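Local structure of N-acyl-D-glutamate deacylase (Bordetella bronchiseptica, 3GIP) at residues D156-P161 with A189-A194; Q167-M172 with A198-G203. The protein catalyses the zinc-dependent hydrolytic removal of the acyl group from N-acyl-D-glutamate, as a member of the amidohydrolase superfamily. All coordinates share one frame; numbering follows the deposited sequence.

Contact 1: residues D156-P161 with A189-A194. With ACY (acetic acid), chain C.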
loop_
_atom_site.group_PDB
_atom_site.type_symbol
_atom_site.label_atom_id
_atom_site.label_comp_id
_atom_site.label_asym_id
_atom_site.label_seq_id
_atom_site.Cartn_x
_atom_site.Cartn_y
_atom_site.Cartn_z
ATOM N N ASP A 156 -27.821 -8.108 -6.592
ATOM C CA ASP A 156 -28.143 -7.197 -5.500
ATOM C C ASP A 156 -27.024 -7.334 -4.474
ATOM O O ASP A 156 -27.117 -8.129 -3.537
ATOM C CB ASP A 156 -29.483 -7.552 -4.855
ATOM C CG ASP A 156 -29.802 -6.666 -3.664
ATOM O OD1 ASP A 156 -29.053 -5.691 -3.438
ATOM O OD2 ASP A 156 -30.796 -6.937 -2.956
ATOM N N PRO A 157 -25.948 -6.548 -4.642
ATOM C CA PRO A 157 -24.791 -6.570 -3.745
ATOM C C PRO A 157 -25.046 -6.139 -2.302
ATOM O O PRO A 157 -24.119 -6.093 -1.494
ATOM C CB PRO A 157 -23.789 -5.668 -4.461
ATOM C CG PRO A 157 -24.669 -4.668 -5.133
ATOM C CD PRO A 157 -25.776 -5.529 -5.694
ATOM N N GLN A 158 -26.295 -5.829 -1.975
ATOM C CA GLN A 158 -26.629 -5.421 -0.616
ATOM C C GLN A 158 -27.293 -6.554 0.165
ATOM O O GLN A 158 -27.609 -6.406 1.344
ATOM C CB GLN A 158 -27.556 -4.204 -0.640
ATOM C CG GLN A 158 -26.949 -2.974 -1.298
ATOM C CD GLN A 158 -25.626 -2.569 -0.674
ATOM O OE1 GLN A 158 -25.532 -2.367 0.537
ATOM N NE2 GLN A 158 -24.593 -2.445 -1.504
ATOM N N ALA A 159 -27.491 -7.691 -0.493
ATOM C CA ALA A 159 -28.132 -8.832 0.150
ATOM C C ALA A 159 -27.129 -9.885 0.600
ATOM O O ALA A 159 -25.919 -9.730 0.422
ATOM C CB ALA A 159 -29.142 -9.461 -0.806
ATOM N N ALA A 160 -27.647 -10.949 1.205
ATOM C CA ALA A 160 -26.815 -12.058 1.644
ATOM C C ALA A 160 -26.645 -12.898 0.386
ATOM O O ALA A 160 -27.588 -13.065 -0.387
ATOM C CB ALA A 160 -27.522 -12.856 2.729
ATOM N N PRO A 161 -25.441 -13.432 0.155
ATOM C CA PRO A 161 -25.221 -14.241 -1.044
ATOM C C PRO A 161 -25.908 -15.599 -1.016
ATOM O O PRO A 161 -26.027 -16.226 0.038
ATOM C CB PRO A 161 -23.705 -14.372 -1.086
ATOM C CG PRO A 161 -23.358 -14.456 0.368
ATOM C CD PRO A 161 -24.222 -13.372 0.983
ATOM N N ALA A 189 -15.348 -1.783 6.233
ATOM C CA ALA A 189 -15.895 -0.517 6.707
ATOM C C ALA A 189 -16.675 0.157 5.581
ATOM O O ALA A 189 -17.305 1.193 5.789
ATOM C CB ALA A 189 -14.758 0.404 7.175
ATOM N N TYR A 190 -16.630 -0.439 4.390
ATOM C CA TYR A 190 -17.300 0.113 3.214
ATOM C C TYR A 190 -18.373 -0.793 2.624
ATOM O O TYR A 190 -18.396 -2.001 2.864
ATOM C CB TYR A 190 -16.292 0.367 2.093
ATOM C CG TYR A 190 -15.124 1.246 2.450
ATOM C CD1 TYR A 190 -15.319 2.537 2.926
ATOM C CD2 TYR A 190 -13.815 0.799 2.263
ATOM C CE1 TYR A 190 -14.238 3.369 3.205
ATOM C CE2 TYR A 190 -12.730 1.620 2.537
ATOM C CZ TYR A 190 -12.950 2.904 3.006
ATOM O OH TYR A 190 -11.877 3.725 3.273
ATOM N N GLN A 191 -19.249 -0.190 1.831
ATOM C CA GLN A 191 -20.284 -0.942 1.140
ATOM C C GLN A 191 -19.602 -1.395 -0.144
ATOM O O GLN A 191 -18.775 -0.671 -0.701
ATOM C CB GLN A 191 -21.474 -0.042 0.803
ATOM C CG GLN A 191 -22.293 0.371 2.006
ATOM C CD GLN A 191 -22.853 -0.819 2.757
ATOM O OE1 GLN A 191 -23.513 -1.683 2.175
ATOM N NE2 GLN A 191 -22.595 -0.872 4.057
ATOM N N PRO A 192 -19.933 -2.597 -0.637
ATOM C CA PRO A 192 -20.894 -3.561 -0.092
ATOM C C PRO A 192 -20.260 -4.607 0.828
ATOM O O PRO A 192 -20.959 -5.451 1.391
ATOM C CB PRO A 192 -21.465 -4.193 -1.350
ATOM C CG PRO A 192 -20.229 -4.323 -2.195
ATOM C CD PRO A 192 -19.527 -2.983 -2.001
ATOM N N GLY A 193 -18.939 -4.553 0.979
ATOM C CA GLY A 193 -18.253 -5.521 1.820
ATOM C C GLY A 193 -18.779 -5.651 3.239
ATOM O O GLY A 193 -18.783 -6.742 3.809
ATOM N N ALA A 194 -19.228 -4.539 3.808
ATOM C CA ALA A 194 -19.746 -4.517 5.170
ATOM C C ALA A 194 -20.921 -5.468 5.387
ATOM O O ALA A 194 -21.183 -5.898 6.511
ATOM C CB ALA A 194 -20.156 -3.095 5.538
HETATM C C ACY C . -8.486 3.533 2.445
HETATM O O ACY C . -9.500 2.929 2.715
HETATM O OXT ACY C . -7.304 3.048 2.824
HETATM C CH3 ACY C . -8.557 4.825 1.684
#
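Both Gln158 and Gln191 place CG beside the backbone N and then bend at the second torsion (chi2 -55° and -59°), which folds their chains toward one another until the amide ends meet. The two side chains cross at about a right angle, with the amide planes 49° apart. Gln158 OE1 and Gln191 OE1 are modelled 2.7 Å apart, a spacing that would suit a hydrogen bond if one of the two amides, though not both, were turned over. Beside them the two prolines meet: Pro157 CB and Pro192 CB make a loose apolar contact at 4.2 Å, and the carbonyl Pro157 O comes nearer, 3.3 Å from Pro192 CB. The peptide bond between Gln191 and Pro192 is cis. In the other loop, Asp156 to Ala159 form a type I beta turn, closed by Ala159 N to Asp156 O at 3.1 Å. An Asx turn reinforces it: Gln158 N donates to Asp156 OD1 (3.1 Å) from above the carboxylate plane. In the second loop, Tyr190 OH donates to O of the acetic acid, which probably comes from the crystallisation liquor, at 2.6 Å, the acceptor lying in the ring plane at its edge; the hydroxyl also hydrogen-bonds Thr289, and the ring meets that of the zinc ligand His218. The contact thus joins two loops of the amidohydrolase TIM-barrel fold, the one between helices 146-153 and 163-179 and the one from barrel strand 183-187 to helix 198-210, while Leu151 of helix 146-153 packs against both Pro157 and Pro192.

Contact 2: residues Q167-M172 with A198-G203; sequences QAMQDM and AAELEG
The carboxylate of Glu200 is held through OE1 by a salt bridge from Arg150 of helix 146-153, and its OE2, likewise hydrogen-bonded in the structure, lies 3.7 Å from Met169 CE. Here two outer helices of the TIM-barrel fold of the amidohydrolases pack side by side: helix 163-179 leads into barrel strand 183-187, and helix 198-210 follows it. Glu200 reaches the interface because CG stands anti to the backbone N (chi1 179°) and the chain continues extended, so the acid end comes nearer to the partner helix than the start of the side chain does. Met169 meets it with a bend at the last torsion (chi3 -83°), which turns the methyl toward the carboxylate; the two chains cross at about a right angle. The same methionine packs on Ala153, and its side chain therefore lies where helices 146-153, 163-179 and 198-210 meet, beside a buried, charge-paired acid.

The second point of contact is Gln170 on Gly203, whose CA atoms, 7.0 Å apart, mark the nearest backbone approach. With no side chain on Gly203, the extended Gln170 lies directly against main chain. Its amide is probably turned over in the model, so the firmer evidence is its carbon atoms: Gln170 CD is 3.6 Å from Gly203 O. Leu204 and Val207 of the same helix as Gly203 also touch this side chain. A further tie comes from Gln166, whose side-chain amide hydrogen-bonds Glu200 O. On the exposed side of helix 163-179, Gln167 NE2 donates to Asp171 OD1, one turn on, at 3.0 Å (153° at the hydrogen), with the acceptor in the amide plane of Gln167 but the donor well above the plane of the carboxylate.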
loop_
_atom_site.group_PDB
_atom_site.type_symbol
_atom_site.label_atom_id
_atom_site.label_comp_id
_atom_site.label_asym_id
_atom_site.label_seq_id
_atom_site.Cartn_x
_atom_site.Cartn_y
_atom_site.Cartn_z
ATOM N N GLN A 167 -20.335 -19.294 -4.259
ATOM C CA GLN A 167 -19.428 -20.125 -5.040
ATOM C C GLN A 167 -18.864 -19.342 -6.222
ATOM O O GLN A 167 -17.718 -19.547 -6.622
ATOM C CB GLN A 167 -20.145 -21.383 -5.539
ATOM C CG GLN A 167 -19.211 -22.419 -6.154
ATOM C CD GLN A 167 -18.114 -22.856 -5.195
ATOM O OE1 GLN A 167 -18.390 -23.283 -4.074
ATOM N NE2 GLN A 167 -16.864 -22.751 -5.634
ATOM N N ALA A 168 -19.669 -18.444 -6.783
ATOM C CA ALA A 168 -19.218 -17.636 -7.912
ATOM C C ALA A 168 -18.072 -16.731 -7.473
ATOM O O ALA A 168 -17.083 -16.572 -8.186
ATOM C CB ALA A 168 -20.364 -16.798 -8.453
ATOM N N MET A 169 -18.207 -16.136 -6.293
ATOM C CA MET A 169 -17.155 -15.263 -5.789
ATOM C C MET A 169 -15.890 -16.070 -5.520
ATOM O O MET A 169 -14.779 -15.610 -5.789
ATOM C CB MET A 169 -17.614 -14.546 -4.516
ATOM C CG MET A 169 -18.731 -13.538 -4.755
ATOM S SD MET A 169 -19.058 -12.465 -3.332
ATOM C CE MET A 169 -20.138 -13.512 -2.376
ATOM N N GLN A 170 -16.056 -17.283 -5.002
ATOM C CA GLN A 170 -14.909 -18.131 -4.730
ATOM C C GLN A 170 -14.233 -18.549 -6.034
ATOM O O GLN A 170 -13.007 -18.576 -6.121
ATOM C CB GLN A 170 -15.335 -19.356 -3.915
ATOM C CG GLN A 170 -15.521 -19.034 -2.439
ATOM C CD GLN A 170 -16.026 -20.203 -1.623
ATOM O OE1 GLN A 170 -15.680 -21.361 -1.880
ATOM N NE2 GLN A 170 -16.832 -19.906 -0.614
ATOM N N ASP A 171 -15.032 -18.854 -7.054
ATOM C CA ASP A 171 -14.474 -19.250 -8.342
ATOM C C ASP A 171 -13.755 -18.076 -8.998
ATOM O O ASP A 171 -12.714 -18.256 -9.638
ATOM C CB ASP A 171 -15.574 -19.772 -9.273
ATOM C CG ASP A 171 -16.133 -21.110 -8.825
ATOM O OD1 ASP A 171 -15.429 -21.835 -8.090
ATOM O OD2 ASP A 171 -17.271 -21.446 -9.221
ATOM N N MET A 172 -14.309 -16.875 -8.837
ATOM C CA MET A 172 -13.693 -15.676 -9.396
ATOM C C MET A 172 -12.362 -15.446 -8.689
ATOM O O MET A 172 -11.366 -15.081 -9.314
ATOM C CB MET A 172 -14.596 -14.458 -9.195
ATOM C CG MET A 172 -15.890 -14.491 -9.993
ATOM S SD MET A 172 -16.837 -12.964 -9.788
ATOM C CE MET A 172 -16.080 -11.952 -11.024
ATOM N N ALA A 198 -19.379 -13.824 8.501
ATOM C CA ALA A 198 -18.268 -14.757 8.651
ATOM C C ALA A 198 -18.163 -15.840 7.577
ATOM O O ALA A 198 -17.100 -16.025 6.992
ATOM C CB ALA A 198 -18.318 -15.398 10.035
ATOM N N ALA A 199 -19.256 -16.551 7.315
ATOM C CA ALA A 199 -19.244 -17.625 6.319
ATOM C C ALA A 199 -18.743 -17.192 4.943
ATOM O O ALA A 199 -18.004 -17.926 4.281
ATOM C CB ALA A 199 -20.641 -18.234 6.195
ATOM N N GLU A 200 -19.153 -16.007 4.509
ATOM C CA GLU A 200 -18.748 -15.482 3.212
ATOM C C GLU A 200 -17.248 -15.219 3.147
ATOM O O GLU A 200 -16.566 -15.624 2.200
ATOM C CB GLU A 200 -19.508 -14.184 2.920
ATOM C CG GLU A 200 -19.154 -13.532 1.591
ATOM C CD GLU A 200 -19.991 -12.298 1.311
ATOM O OE1 GLU A 200 -21.141 -12.238 1.797
ATOM O OE2 GLU A 200 -19.510 -11.397 0.590
ATOM N N LEU A 201 -16.733 -14.542 4.168
ATOM C CA LEU A 201 -15.318 -14.209 4.216
ATOM C C LEU A 201 -14.450 -15.449 4.403
ATOM O O LEU A 201 -13.376 -15.561 3.805
ATOM C CB LEU A 201 -15.077 -13.194 5.340
ATOM C CG LEU A 201 -15.935 -11.927 5.196
ATOM C CD1 LEU A 201 -15.717 -11.005 6.388
ATOM C CD2 LEU A 201 -15.588 -11.216 3.889
ATOM N N GLU A 202 -14.925 -16.389 5.214
ATOM C CA GLU A 202 -14.185 -17.621 5.460
ATOM C C GLU A 202 -14.092 -18.442 4.180
ATOM O O GLU A 202 -13.072 -19.074 3.914
ATOM C CB GLU A 202 -14.867 -18.437 6.560
ATOM C CG GLU A 202 -14.927 -17.716 7.896
ATOM C CD GLU A 202 -15.710 -18.480 8.943
ATOM O OE1 GLU A 202 -16.719 -19.124 8.577
ATOM O OE2 GLU A 202 -15.329 -18.423 10.131
ATOM N N GLY A 203 -15.165 -18.430 3.391
ATOM C CA GLY A 203 -15.162 -19.169 2.141
ATOM C C GLY A 203 -14.049 -18.688 1.231
ATOM O O GLY A 203 -13.322 -19.488 0.642
#

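In the fold
Contacts 1 and 2 have centres 13 Å apart and alternate along the chain: 156-161 runs into the helix bearing 167-172, and 189-194 into the helix that begins with 198-203. Pro161 joins them, its CD 3.4 Å from Glu200 OE1 and its CB 3.9 Å from Met169 CE. Arg150 is a second link, its NH1 hydrogen-bonded to Ala159 O and its NH2 in a salt bridge with Glu200 OE1. Contact 1 has the tie to the metal site: the side chain of Pro192 is about 13 Å from the zinc bound by Cys95, His218 and His248; contact 2 belongs to the outer helical layer.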